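Local coordinates for uncharacterized protein (Bacteroides ovatus, PDB 4IRT) that is of unknown function but is a putative neuraminidase, with BNR-like repeats of the beta-propeller class, at residues Glu128-Pro131 against Leu137-Val140; Val152-Ser157 against Trp163-Asp168; Met79-Gly82 against Ile86-Ser89; Phe23-Leu28 against Arg316-Val321. One frame throughout, in Å; residues are numbered along the deposited sequence. Where two conformers were deposited one is given.

How the contacts relate
Contacts 1 and 2 belong to a single four-stranded antiparallel sheet: strands 137-143 and 151-157 are neighbours, joined where Phe139 O and Asn154 N lie 2.9 Å apart. Contact 3, in the preceding sheet, packs on contact 1, their centres about 9 Å apart, with Leu137 CD1 3.4 Å from His87 CD2; its His87 also meets Tyr156 of contact 2. Contact 4 closes a loop of the chain that holds the other three, and its centre lies about 4 Å from the centre of the chain. Asn25 O, 2.9 Å from Phe129 N, ties it to contact 1, whereas contact 2 stays about 10 Å away at the nearest atoms.

Contact 1 (Glu128-Pro131 against Leu137-Val140); sequences EFYP and LLFV
Phe139 brings CD1 over one face of the Phe129 ring, off toward its rim and 3.4 Å from Phe129 CE1, with the two ring planes 48° apart. Phe129 swings its CG anti to the carbonyl carbon while Phe139 takes CG anti to the backbone N (chi1 -175°), and these different turns lean the rings together. The same CD1 of Phe139 lies 3.3 Å from Glu128 O. On the opposite face of the sheet, the Tyr130 ring is met obliquely by Val140, whose CG2 is 4.3 Å from Tyr130 CE2.

Between these surfaces runs a beta hairpin. Tyr130-Leu138 and Glu128-Val140 are its hydrogen-bonded pairs, and Phe129-Phe139 is a non-hydrogen-bonded one. Leu138 N reaches Tyr130 O at 2.7 Å and nearly straight (171°), but Glu128 N meets Val140 O on a more bent path. Leu138 O, which takes the amide of Tyr130, also receives the CA-H of Phe129, CA to O 3.3 Å.

Phe129 lies against His87 and Ser89 of strand 86-90 and Phe139 against Ser89, while Glu128, Tyr130 and Val140 face strand 178-185 through Trp181, Leu183 and Val185. A sheet sandwiched between its two neighbours in this way fits a propeller blade. Its backbone pairs are largely used within the sheet; the mostly aromatic and aliphatic side chains, with Glu128 among them, meet the flanking sheets.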
loop_
_atom_site.group_PDB
_atom_site.type_symbol
_atom_site.label_atom_id
_atom_site.label_comp_id
_atom_site.label_asym_id
_atom_site.label_seq_id
_atom_site.Cartn_x
_atom_site.Cartn_y
_atom_site.Cartn_z
ATOM N N GLU A 128 -0.064 -5.678 -6.408
ATOM C CA GLU A 128 0.701 -4.461 -6.116
ATOM C C GLU A 128 1.762 -4.241 -7.179
ATOM O O GLU A 128 2.474 -5.184 -7.521
ATOM C CB GLU A 128 1.453 -4.560 -4.779
ATOM C CG GLU A 128 0.672 -4.972 -3.548
ATOM C CD GLU A 128 1.597 -5.465 -2.410
ATOM O OE1 GLU A 128 2.751 -5.024 -2.296
ATOM O OE2 GLU A 128 1.195 -6.352 -1.638
ATOM N N PHE A 129 1.889 -2.989 -7.650
ATOM C CA PHE A 129 2.907 -2.578 -8.595
ATOM C C PHE A 129 3.898 -1.619 -7.914
ATOM O O PHE A 129 3.506 -0.816 -7.072
ATOM C CB PHE A 129 2.300 -1.827 -9.774
ATOM C CG PHE A 129 1.506 -2.687 -10.726
ATOM C CD1 PHE A 129 2.137 -3.445 -11.697
ATOM C CD2 PHE A 129 0.117 -2.677 -10.690
ATOM C CE1 PHE A 129 1.402 -4.228 -12.566
ATOM C CE2 PHE A 129 -0.613 -3.439 -11.566
ATOM C CZ PHE A 129 0.034 -4.203 -12.522
ATOM N N TYR A 130 5.159 -1.664 -8.353
ATOM C CA TYR A 130 6.201 -0.726 -7.939
ATOM C C TYR A 130 7.071 -0.443 -9.138
ATOM O O TYR A 130 7.409 -1.360 -9.911
ATOM C CB TYR A 130 7.052 -1.300 -6.793
ATOM C CG TYR A 130 6.219 -1.788 -5.635
ATOM C CD1 TYR A 130 5.828 -0.921 -4.624
ATOM C CD2 TYR A 130 5.761 -3.117 -5.583
ATOM C CE1 TYR A 130 5.035 -1.347 -3.579
ATOM C CE2 TYR A 130 4.950 -3.545 -4.554
ATOM C CZ TYR A 130 4.587 -2.661 -3.557
ATOM O OH TYR A 130 3.787 -3.070 -2.536
ATOM N N PRO A 131 7.476 0.826 -9.309
ATOM C CA PRO A 131 8.356 1.158 -10.411
ATOM C C PRO A 131 9.823 0.917 -10.062
ATOM O O PRO A 131 10.245 1.204 -8.944
ATOM C CB PRO A 131 8.102 2.657 -10.592
ATOM C CG PRO A 131 7.925 3.120 -9.206
ATOM C CD PRO A 131 7.201 2.003 -8.471
ATOM N N LEU A 137 8.932 -2.431 -14.394
ATOM C CA LEU A 137 8.016 -2.514 -13.266
ATOM C C LEU A 137 8.218 -3.786 -12.463
ATOM O O LEU A 137 8.681 -4.800 -12.994
ATOM C CB LEU A 137 6.549 -2.456 -13.700
ATOM C CG LEU A 137 6.069 -1.196 -14.401
ATOM C CD1 LEU A 137 4.574 -1.279 -14.667
ATOM C CD2 LEU A 137 6.456 0.030 -13.592
ATOM N N LEU A 138 7.858 -3.712 -11.182
ATOM C CA LEU A 138 7.732 -4.878 -10.311
ATOM C C LEU A 138 6.261 -5.133 -10.040
ATOM O O LEU A 138 5.492 -4.189 -9.882
ATOM C CB LEU A 138 8.424 -4.603 -8.984
ATOM C CG LEU A 138 8.894 -5.825 -8.222
ATOM C CD1 LEU A 138 10.129 -6.439 -8.869
ATOM C CD2 LEU A 138 9.180 -5.449 -6.774
ATOM N N PHE A 139 5.879 -6.406 -9.978
ATOM C CA PHE A 139 4.539 -6.789 -9.571
ATOM C C PHE A 139 4.670 -7.823 -8.484
ATOM O O PHE A 139 5.440 -8.759 -8.597
ATOM C CB PHE A 139 3.752 -7.368 -10.716
ATOM C CG PHE A 139 2.292 -7.682 -10.397
ATOM C CD1 PHE A 139 1.365 -6.665 -10.199
ATOM C CD2 PHE A 139 1.849 -8.989 -10.393
ATOM C CE1 PHE A 139 0.017 -6.955 -9.993
ATOM C CE2 PHE A 139 0.518 -9.292 -10.183
ATOM C CZ PHE A 139 -0.400 -8.284 -9.989
ATOM N N VAL A 140 3.897 -7.635 -7.438
ATOM C CA VAL A 140 3.870 -8.559 -6.329
ATOM C C VAL A 140 2.424 -8.930 -6.038
ATOM O O VAL A 140 1.528 -8.080 -6.127
ATOM C CB VAL A 140 4.524 -8.010 -5.053
ATOM C CG1 VAL A 140 4.413 -9.039 -3.942
ATOM C CG2 VAL A 140 5.974 -7.666 -5.300
#

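Contact 2 (Val152-Ser157 against Trp163-Asp168)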
loop_
_atom_site.group_PDB
_atom_site.type_symbol
_atom_site.label_atom_id
_atom_site.label_comp_id
_atom_site.label_asym_id
_atom_site.label_seq_id
_atom_site.Cartn_x
_atom_site.Cartn_y
_atom_site.Cartn_z
ATOM N N VAL A 152 4.609 -13.833 -4.539
ATOM C CA VAL A 152 5.165 -14.016 -5.868
ATOM C C VAL A 152 5.522 -12.650 -6.446
ATOM O O VAL A 152 4.746 -11.706 -6.333
ATOM C CB VAL A 152 4.160 -14.724 -6.784
ATOM C CG1 VAL A 152 4.684 -14.873 -8.196
ATOM C CG2 VAL A 152 3.795 -16.077 -6.186
HETATM N N MSE A 153 6.692 -12.590 -7.070
HETATM C CA MSE A 153 7.283 -11.360 -7.551
HETATM C C MSE A 153 7.762 -11.524 -8.971
HETATM O O MSE A 153 8.547 -12.432 -9.313
HETATM C CB MSE A 153 8.404 -10.949 -6.590
HETATM C CG MSE A 153 9.227 -9.765 -7.077
HETATM SE SE MSE A 153 10.691 -9.313 -5.845
HETATM C CE MSE A 153 9.671 -8.758 -4.273
ATOM N N ASN A 154 7.268 -10.632 -9.814
ATOM C CA ASN A 154 7.605 -10.583 -11.220
ATOM C C ASN A 154 8.194 -9.238 -11.597
ATOM O O ASN A 154 8.006 -8.248 -10.893
ATOM C CB ASN A 154 6.344 -10.741 -12.057
ATOM C CG ASN A 154 5.661 -12.077 -11.877
ATOM O OD1 ASN A 154 6.280 -13.086 -11.552
ATOM N ND2 ASN A 154 4.346 -12.087 -12.117
ATOM N N ARG A 155 8.857 -9.208 -12.749
ATOM C CA ARG A 155 9.416 -7.995 -13.309
ATOM C C ARG A 155 8.984 -7.813 -14.752
ATOM O O ARG A 155 8.976 -8.768 -15.532
ATOM C CB ARG A 155 10.948 -7.992 -13.242
ATOM C CG ARG A 155 11.598 -6.739 -13.844
ATOM C CD ARG A 155 13.091 -6.740 -13.561
ATOM N NE ARG A 155 13.851 -5.703 -14.273
ATOM C CZ ARG A 155 15.183 -5.601 -14.221
ATOM N NH1 ARG A 155 15.913 -6.462 -13.500
ATOM N NH2 ARG A 155 15.806 -4.663 -14.913
ATOM N N TYR A 156 8.650 -6.577 -15.106
ATOM C CA TYR A 156 8.278 -6.218 -16.476
ATOM C C TYR A 156 9.437 -5.515 -17.137
ATOM O O TYR A 156 9.848 -4.442 -16.700
ATOM C CB TYR A 156 7.080 -5.286 -16.488
ATOM C CG TYR A 156 6.610 -4.912 -17.878
ATOM C CD1 TYR A 156 5.945 -5.840 -18.677
ATOM C CD2 TYR A 156 6.814 -3.637 -18.386
ATOM C CE1 TYR A 156 5.487 -5.509 -19.949
ATOM C CE2 TYR A 156 6.354 -3.290 -19.665
ATOM C CZ TYR A 156 5.698 -4.233 -20.428
ATOM O OH TYR A 156 5.244 -3.917 -21.678
ATOM N N SER A 157 9.969 -6.133 -18.186
ATOM C CA SER A 157 11.089 -5.555 -18.927
ATOM C C SER A 157 10.506 -4.639 -19.974
ATOM O O SER A 157 9.798 -5.084 -20.860
ATOM C CB SER A 157 11.924 -6.637 -19.600
ATOM O OG SER A 157 12.855 -6.047 -20.509
ATOM N N TRP A 163 6.957 -9.961 -18.977
ATOM C CA TRP A 163 7.088 -10.229 -17.559
ATOM C C TRP A 163 7.865 -11.501 -17.374
ATOM O O TRP A 163 7.648 -12.454 -18.119
ATOM C CB TRP A 163 5.714 -10.438 -16.932
ATOM C CG TRP A 163 4.920 -9.196 -16.824
ATOM C CD1 TRP A 163 3.993 -8.751 -17.701
ATOM C CD2 TRP A 163 4.971 -8.239 -15.765
ATOM N NE1 TRP A 163 3.457 -7.563 -17.268
ATOM C CE2 TRP A 163 4.043 -7.224 -16.078
ATOM C CE3 TRP A 163 5.723 -8.136 -14.593
ATOM C CZ2 TRP A 163 3.825 -6.104 -15.239
ATOM C CZ3 TRP A 163 5.519 -7.044 -13.745
ATOM C CH2 TRP A 163 4.581 -6.022 -14.082
ATOM N N THR A 164 8.740 -11.508 -16.372
ATOM C CA THR A 164 9.392 -12.731 -15.940
ATOM C C THR A 164 9.365 -12.855 -14.427
ATOM O O THR A 164 9.315 -11.862 -13.694
ATOM C CB THR A 164 10.852 -12.778 -16.408
ATOM O OG1 THR A 164 11.515 -11.591 -15.969
ATOM C CG2 THR A 164 10.912 -12.882 -17.930
ATOM N N ARG A 165 9.381 -14.088 -13.955
ATOM C CA ARG A 165 9.387 -14.346 -12.531
ATOM C C ARG A 165 10.733 -13.912 -11.927
ATOM O O ARG A 165 11.785 -14.244 -12.467
ATOM C CB ARG A 165 9.137 -15.831 -12.273
ATOM C CG ARG A 165 9.045 -16.189 -10.804
ATOM C CD ARG A 165 7.711 -15.778 -10.200
ATOM N NE ARG A 165 6.728 -16.850 -10.401
ATOM C CZ ARG A 165 5.621 -16.779 -11.133
ATOM N NH1 ARG A 165 5.296 -15.696 -11.793
ATOM N NH2 ARG A 165 4.832 -17.833 -11.214
ATOM N N VAL A 166 10.690 -13.207 -10.808
ATOM C CA VAL A 166 11.898 -12.836 -10.046
ATOM C C VAL A 166 12.095 -13.754 -8.854
ATOM O O VAL A 166 13.183 -14.320 -8.659
ATOM C CB VAL A 166 11.852 -11.372 -9.585
ATOM C CG1 VAL A 166 13.073 -11.033 -8.735
ATOM C CG2 VAL A 166 11.770 -10.455 -10.806
ATOM N N GLN A 167 11.056 -13.905 -8.039
ATOM C CA GLN A 167 11.117 -14.893 -6.972
ATOM C C GLN A 167 9.828 -15.685 -6.902
ATOM O O GLN A 167 8.737 -15.112 -6.887
ATOM C CB GLN A 167 11.394 -14.265 -5.606
ATOM C CG GLN A 167 12.716 -13.526 -5.451
ATOM C CD GLN A 167 13.958 -14.401 -5.545
ATOM O OE1 GLN A 167 13.891 -15.621 -5.464
ATOM N NE2 GLN A 167 15.105 -13.768 -5.735
ATOM N N ASP A 168 10.011 -16.994 -6.890
ATOM C CA ASP A 168 8.966 -17.980 -6.634
ATOM C C ASP A 168 8.772 -18.181 -5.149
ATOM O O ASP A 168 7.649 -18.370 -4.702
ATOM C CB ASP A 168 9.386 -19.337 -7.231
ATOM C CG ASP A 168 9.223 -19.378 -8.726
ATOM O OD1 ASP A 168 8.081 -19.161 -9.171
ATOM O OD2 ASP A 168 10.222 -19.632 -9.456
HETATM O O HOH W 1 2.840 -14.503 -12.247
HETATM O O HOH W 2 11.312 -9.476 -17.637
#
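A classic beta bulge interrupts the pairing here: two residues, Val166 and Gln167, stand across from the single Met153, and the register of the hairpin shifts by one. Met153 O takes two amides, Val166 N at 2.7 Å and Gln167 N at 3.2 Å, neither of them in the carbonyl plane. The extra residue turns the Val166 side chain in across the strand pair, where its CG2 rests 3.6 Å from Arg155 CB.

Just before the bulge, Arg165 folds back, bent at chi2 (76°) and chi3, so that the edge of its guanidinium reaches Asn154. NH1 of Arg165 gives a hydrogen bond to a lone pair of Asn154 OD1 at 2.8 Å, and the amide and guanidinium planes are only 23° apart. One water accepts from both Asn154 ND2 and Arg165 NH1, closing the group, while Val152 CG1 lies over a guanidinium face, 3.6 Å from NE of Arg165. NE also bridges to Asp168 OD1, and NH2 has a further salt bridge with Asp120.

At the far end, Tyr156 sets CB almost exactly on the normal of the Trp163 six-membered ring, 3.3 Å from its centroid, a CH-pi contact. Tyr156 CD1 follows at 3.3 Å from Trp163 NE1, which itself bonds to Tyr99 OH.

Arg165 is thus met at its edge by Asn154 OD1 and Asp168 OD1, with Asp120 as a further partner of NH2. The two carboxylates probably balance its charge, and the edge bonds restrict its rotation beside the bulge, on the edge strand of what is probably a propeller blade.

Contact 3 (Met79-Gly82 against Ile86-Ser89); sequences MIDG and IHVS
His87 and Asp81 form the polar heart of this hairpin: NE2 of the imidazole donates to Asp81 OD2 at 2.7 Å, nearly straight (171°). The oxygen lies in the ring plane, but the ring approaches from above the carboxylate plane, with the two flat groups 67° apart. Asp81 can meet it because its CG sits between the backbone N and the carbonyl carbon (chi1 70°), which lifts OD2 across to the neighbouring strand.

Beneath them is one hydrogen-bonded antiparallel pair. His87 N reaches Met79 O at 2.8 Å, and the return bond from Met79 N to His87 O measures 3.0 Å. Next along, Ile80 bends at chi2 and puts CD1 3.6 Å from Ile86 CG1, an aliphatic contact on the sheet surface away from His87.

The second shell fixes both polar groups. Asp81 OD1 takes the amides of Glu83 and Tyr85 in the turn, and the other ring nitrogen of His87, ND1, is bonded to Tyr99 OH. Tyr156 meets the imidazole edge-to-face, while Phe129 and Leu137 of the next sheet pack on it as well. An alanine in place of His87 would probably leave Asp81 OD2 without its donor, cost Tyr99 OH one of its partners, and open a gap beside Phe129 and Leu137.

Gripped at both nitrogens and wedged by aromatic rings, the buried imidazole probably has little freedom to flip, and the His-carboxylate bond ties the hairpin's turn to its second strand where two blades of the probable propeller meet.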
loop_
_atom_site.group_PDB
_atom_site.type_symbol
_atom_site.label_atom_id
_atom_site.label_comp_id
_atom_site.label_asym_id
_atom_site.label_seq_id
_atom_site.Cartn_x
_atom_site.Cartn_y
_atom_site.Cartn_z
HETATM N N MSE A 79 -0.178 1.365 -12.158
HETATM C CA MSE A 79 1.169 1.936 -12.239
HETATM C C MSE A 79 1.458 2.300 -13.668
HETATM O O MSE A 79 0.854 1.749 -14.579
HETATM C CB MSE A 79 2.200 0.904 -11.763
HETATM C CG MSE A 79 3.656 1.365 -11.714
HETATM SE SE MSE A 79 3.962 2.990 -10.676
HETATM C CE MSE A 79 3.089 2.520 -9.020
ATOM N N ILE A 80 2.384 3.233 -13.880
ATOM C CA ILE A 80 2.782 3.661 -15.217
ATOM C C ILE A 80 4.224 3.219 -15.432
ATOM O O ILE A 80 5.079 3.400 -14.553
ATOM C CB ILE A 80 2.722 5.185 -15.395
ATOM C CG1 ILE A 80 1.432 5.793 -14.799
ATOM C CG2 ILE A 80 2.883 5.552 -16.883
ATOM C CD1 ILE A 80 0.162 5.470 -15.522
ATOM N N ASP A 81 4.493 2.615 -16.580
ATOM C CA ASP A 81 5.854 2.186 -16.915
ATOM C C ASP A 81 6.621 3.331 -17.588
ATOM O O ASP A 81 6.070 4.417 -17.802
ATOM C CB ASP A 81 5.864 0.865 -17.725
ATOM C CG ASP A 81 5.321 1.008 -19.160
ATOM O OD1 ASP A 81 5.299 2.125 -19.706
ATOM O OD2 ASP A 81 4.916 -0.038 -19.743
ATOM N N GLY A 82 7.866 3.075 -17.966
ATOM C CA GLY A 82 8.745 4.118 -18.488
ATOM C C GLY A 82 8.322 4.701 -19.823
ATOM O O GLY A 82 8.822 5.749 -20.208
ATOM N N ILE A 86 -0.231 2.577 -18.896
ATOM C CA ILE A 86 -0.862 2.189 -17.651
ATOM C C ILE A 86 -0.885 0.656 -17.588
ATOM O O ILE A 86 -1.277 0.001 -18.560
ATOM C CB ILE A 86 -2.322 2.677 -17.523
ATOM C CG1 ILE A 86 -2.430 4.197 -17.630
ATOM C CG2 ILE A 86 -2.918 2.185 -16.205
ATOM C CD1 ILE A 86 -3.851 4.714 -17.775
ATOM N N HIS A 87 -0.423 0.101 -16.462
ATOM C CA HIS A 87 -0.615 -1.292 -16.127
ATOM C C HIS A 87 -1.610 -1.339 -14.966
ATOM O O HIS A 87 -1.455 -0.595 -14.005
ATOM C CB HIS A 87 0.688 -1.902 -15.644
ATOM C CG HIS A 87 1.755 -1.945 -16.683
ATOM N ND1 HIS A 87 2.248 -3.125 -17.198
ATOM C CD2 HIS A 87 2.411 -0.949 -17.327
ATOM C CE1 HIS A 87 3.172 -2.852 -18.104
ATOM N NE2 HIS A 87 3.309 -1.542 -18.181
ATOM N N VAL A 88 -2.603 -2.215 -15.048
ATOM C CA VAL A 88 -3.625 -2.265 -14.025
ATOM C C VAL A 88 -4.058 -3.704 -13.758
ATOM O O VAL A 88 -4.257 -4.498 -14.675
ATOM C CB VAL A 88 -4.830 -1.366 -14.387
ATOM C CG1 VAL A 88 -5.551 -1.891 -15.614
ATOM C CG2 VAL A 88 -5.776 -1.221 -13.208
ATOM N N SER A 89 -4.211 -4.022 -12.481
ATOM C CA SER A 89 -4.611 -5.340 -12.042
ATOM C C SER A 89 -5.669 -5.146 -10.958
ATOM O O SER A 89 -5.543 -4.266 -10.107
ATOM C CB SER A 89 -3.380 -6.137 -11.553
ATOM O OG SER A 89 -3.708 -7.493 -11.260
#

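Contact 4 (Phe23-Leu28 against Arg316-Val321)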
loop_
_atom_site.group_PDB
_atom_site.type_symbol
_atom_site.label_atom_id
_atom_site.label_comp_id
_atom_site.label_asym_id
_atom_site.label_seq_id
_atom_site.Cartn_x
_atom_site.Cartn_y
_atom_site.Cartn_z
ATOM N N PHE A 23 -3.731 -0.832 0.890
ATOM C CA PHE A 23 -2.918 -1.680 0.041
ATOM C C PHE A 23 -3.215 -1.511 -1.464
ATOM O O PHE A 23 -2.801 -2.320 -2.275
ATOM C CB PHE A 23 -2.966 -3.149 0.473
ATOM C CG PHE A 23 -4.343 -3.725 0.589
ATOM C CD1 PHE A 23 -4.990 -4.255 -0.509
ATOM C CD2 PHE A 23 -4.977 -3.785 1.830
ATOM C CE1 PHE A 23 -6.266 -4.773 -0.392
ATOM C CE2 PHE A 23 -6.248 -4.316 1.956
ATOM C CZ PHE A 23 -6.895 -4.806 0.844
ATOM N N ARG A 24 -3.884 -0.428 -1.826
ATOM C CA ARG A 24 -3.937 -0.022 -3.220
ATOM C C ARG A 24 -2.586 0.564 -3.626
ATOM O O ARG A 24 -2.180 1.620 -3.147
ATOM C CB ARG A 24 -5.076 0.975 -3.416
ATOM C CG ARG A 24 -6.450 0.368 -3.114
ATOM C CD ARG A 24 -7.625 1.135 -3.755
ATOM N NE ARG A 24 -7.460 1.241 -5.201
ATOM C CZ ARG A 24 -7.944 2.194 -6.000
ATOM N NH1 ARG A 24 -8.806 3.133 -5.568
ATOM N NH2 ARG A 24 -7.623 2.176 -7.296
ATOM N N ASN A 25 -1.880 -0.141 -4.497
ATOM C CA ASN A 25 -0.515 0.213 -4.882
ATOM C C ASN A 25 -0.426 0.185 -6.396
ATOM O O ASN A 25 0.068 -0.814 -6.967
ATOM C CB ASN A 25 0.480 -0.790 -4.246
ATOM C CG ASN A 25 0.714 -0.504 -2.756
ATOM O OD1 ASN A 25 1.288 0.517 -2.399
ATOM N ND2 ASN A 25 0.244 -1.367 -1.908
ATOM N N ASN A 26 -0.894 1.235 -7.094
ATOM C CA ASN A 26 -1.400 2.508 -6.583
ATOM C C ASN A 26 -2.846 2.781 -6.998
ATOM O O ASN A 26 -3.390 2.212 -7.983
ATOM C CB ASN A 26 -0.578 3.644 -7.187
ATOM C CG ASN A 26 0.763 3.808 -6.532
ATOM O OD1 ASN A 26 1.338 2.861 -5.969
ATOM N ND2 ASN A 26 1.295 5.018 -6.621
ATOM N N SER A 27 -3.500 3.614 -6.215
ATOM C CA SER A 27 -4.771 4.188 -6.628
ATOM C C SER A 27 -4.553 5.451 -7.453
ATOM O O SER A 27 -5.396 5.819 -8.257
ATOM C CB SER A 27 -5.597 4.536 -5.387
ATOM O OG SER A 27 -4.907 5.454 -4.554
ATOM N N LEU A 28 -3.419 6.101 -7.226
ATOM C CA LEU A 28 -3.108 7.438 -7.759
ATOM C C LEU A 28 -1.607 7.482 -8.058
ATOM O O LEU A 28 -0.777 7.058 -7.235
ATOM C CB LEU A 28 -3.458 8.463 -6.687
ATOM C CG LEU A 28 -3.411 9.970 -6.918
ATOM C CD1 LEU A 28 -4.480 10.374 -7.915
ATOM C CD2 LEU A 28 -3.618 10.681 -5.581
ATOM N N ARG A 316 -5.274 1.677 8.829
ATOM C CA ARG A 316 -3.866 1.402 8.637
ATOM C C ARG A 316 -3.217 2.625 7.926
ATOM O O ARG A 316 -3.839 3.276 7.088
ATOM C CB ARG A 316 -3.687 0.138 7.845
ATOM C CG ARG A 316 -4.116 -1.062 8.657
ATOM C CD ARG A 316 -4.163 -2.327 7.856
ATOM N NE ARG A 316 -5.225 -2.266 6.868
ATOM C CZ ARG A 316 -5.651 -3.298 6.160
ATOM N NH1 ARG A 316 -5.083 -4.483 6.285
ATOM N NH2 ARG A 316 -6.625 -3.131 5.280
ATOM N N PRO A 317 -1.991 2.971 8.313
ATOM C CA PRO A 317 -1.433 4.252 7.922
ATOM C C PRO A 317 -0.555 4.287 6.687
ATOM O O PRO A 317 -0.071 3.250 6.206
ATOM C CB PRO A 317 -0.613 4.623 9.152
ATOM C CG PRO A 317 -0.080 3.319 9.621
ATOM C CD PRO A 317 -1.241 2.366 9.434
ATOM N N ARG A 318 -0.325 5.501 6.201
ATOM C CA ARG A 318 0.705 5.760 5.173
ATOM C C ARG A 318 1.640 6.842 5.694
ATOM O O ARG A 318 1.261 7.621 6.574
ATOM C CB ARG A 318 0.104 6.239 3.848
ATOM C CG ARG A 318 -0.763 5.243 3.076
ATOM C CD ARG A 318 0.060 4.424 2.143
ATOM N NE ARG A 318 -0.654 3.486 1.264
ATOM C CZ ARG A 318 -0.511 3.446 -0.052
ATOM N NH1 ARG A 318 0.231 4.349 -0.706
ATOM N NH2 ARG A 318 -1.148 2.523 -0.740
ATOM N N ILE A 319 2.852 6.883 5.142
ATOM C CA ILE A 319 3.858 7.869 5.516
ATOM C C ILE A 319 4.633 8.344 4.293
ATOM O O ILE A 319 4.834 7.598 3.313
ATOM C CB ILE A 319 4.891 7.313 6.521
ATOM C CG1 ILE A 319 5.437 5.943 6.064
ATOM C CG2 ILE A 319 4.320 7.229 7.921
ATOM C CD1 ILE A 319 6.628 5.472 6.887
ATOM N N VAL A 320 5.098 9.582 4.361
ATOM C CA VAL A 320 6.203 10.013 3.498
ATOM C C VAL A 320 7.256 10.665 4.387
ATOM O O VAL A 320 6.937 11.201 5.454
ATOM C CB VAL A 320 5.763 10.941 2.351
ATOM C CG1 VAL A 320 4.832 10.185 1.393
ATOM C CG2 VAL A 320 5.139 12.235 2.863
ATOM N N VAL A 321 8.505 10.564 3.943
ATOM C CA VAL A 321 9.636 11.039 4.703
ATOM C C VAL A 321 10.518 11.970 3.854
ATOM O O VAL A 321 10.708 11.752 2.649
ATOM C CB VAL A 321 10.465 9.864 5.227
ATOM C CG1 VAL A 321 11.583 10.329 6.170
ATOM C CG2 VAL A 321 9.568 8.869 5.939
HETATM O O HOH W 3 0.953 3.087 -3.143
#
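Arg318 reaches from strand 318-322 to the backbone of Arg24, in the loop ahead of strand 28-31, near the centre of what is probably a beta-propeller. This is the close part of a sparse contact. NH2 of Arg318 hydrogen-bonds to Arg24 O at 2.8 Å; the oxygen lies near the guanidinium plane, though the donor stands 40° above the carbonyl plane and the N-H angle is bent (131°). The same NH2 also gives a bond to Val22 O, so two carbonyls of one loop grip it. A bend at chi2 carries the guanidinium there, nearly parallel to the Asn25 amide, whose OD1 is 3.6 Å from Arg318 NH2.

A water extends the grip. It accepts from Arg318 NH1 at 2.8 Å and lies within bonding distance of Asn25 OD1 and Asn26 OD1. A leucine in place of Arg318 would probably leave the carbonyls of Arg24 and Val22 without this donor and take from the water one of its partners.

The other end is loose. Arg316 NH2 only comes up to the edge of the Phe23 ring, 3.5 Å from CE2, with guanidinium and ring planes 86° apart. Its polar end is held elsewhere, by a salt bridge to Glu366 and a bond to Asn252 O, and the residue is partly exposed.

Within the loop, the peptide bond before Asn26 is cis, and Asn26 ND2 donates to Leu28 O at 3.0 Å.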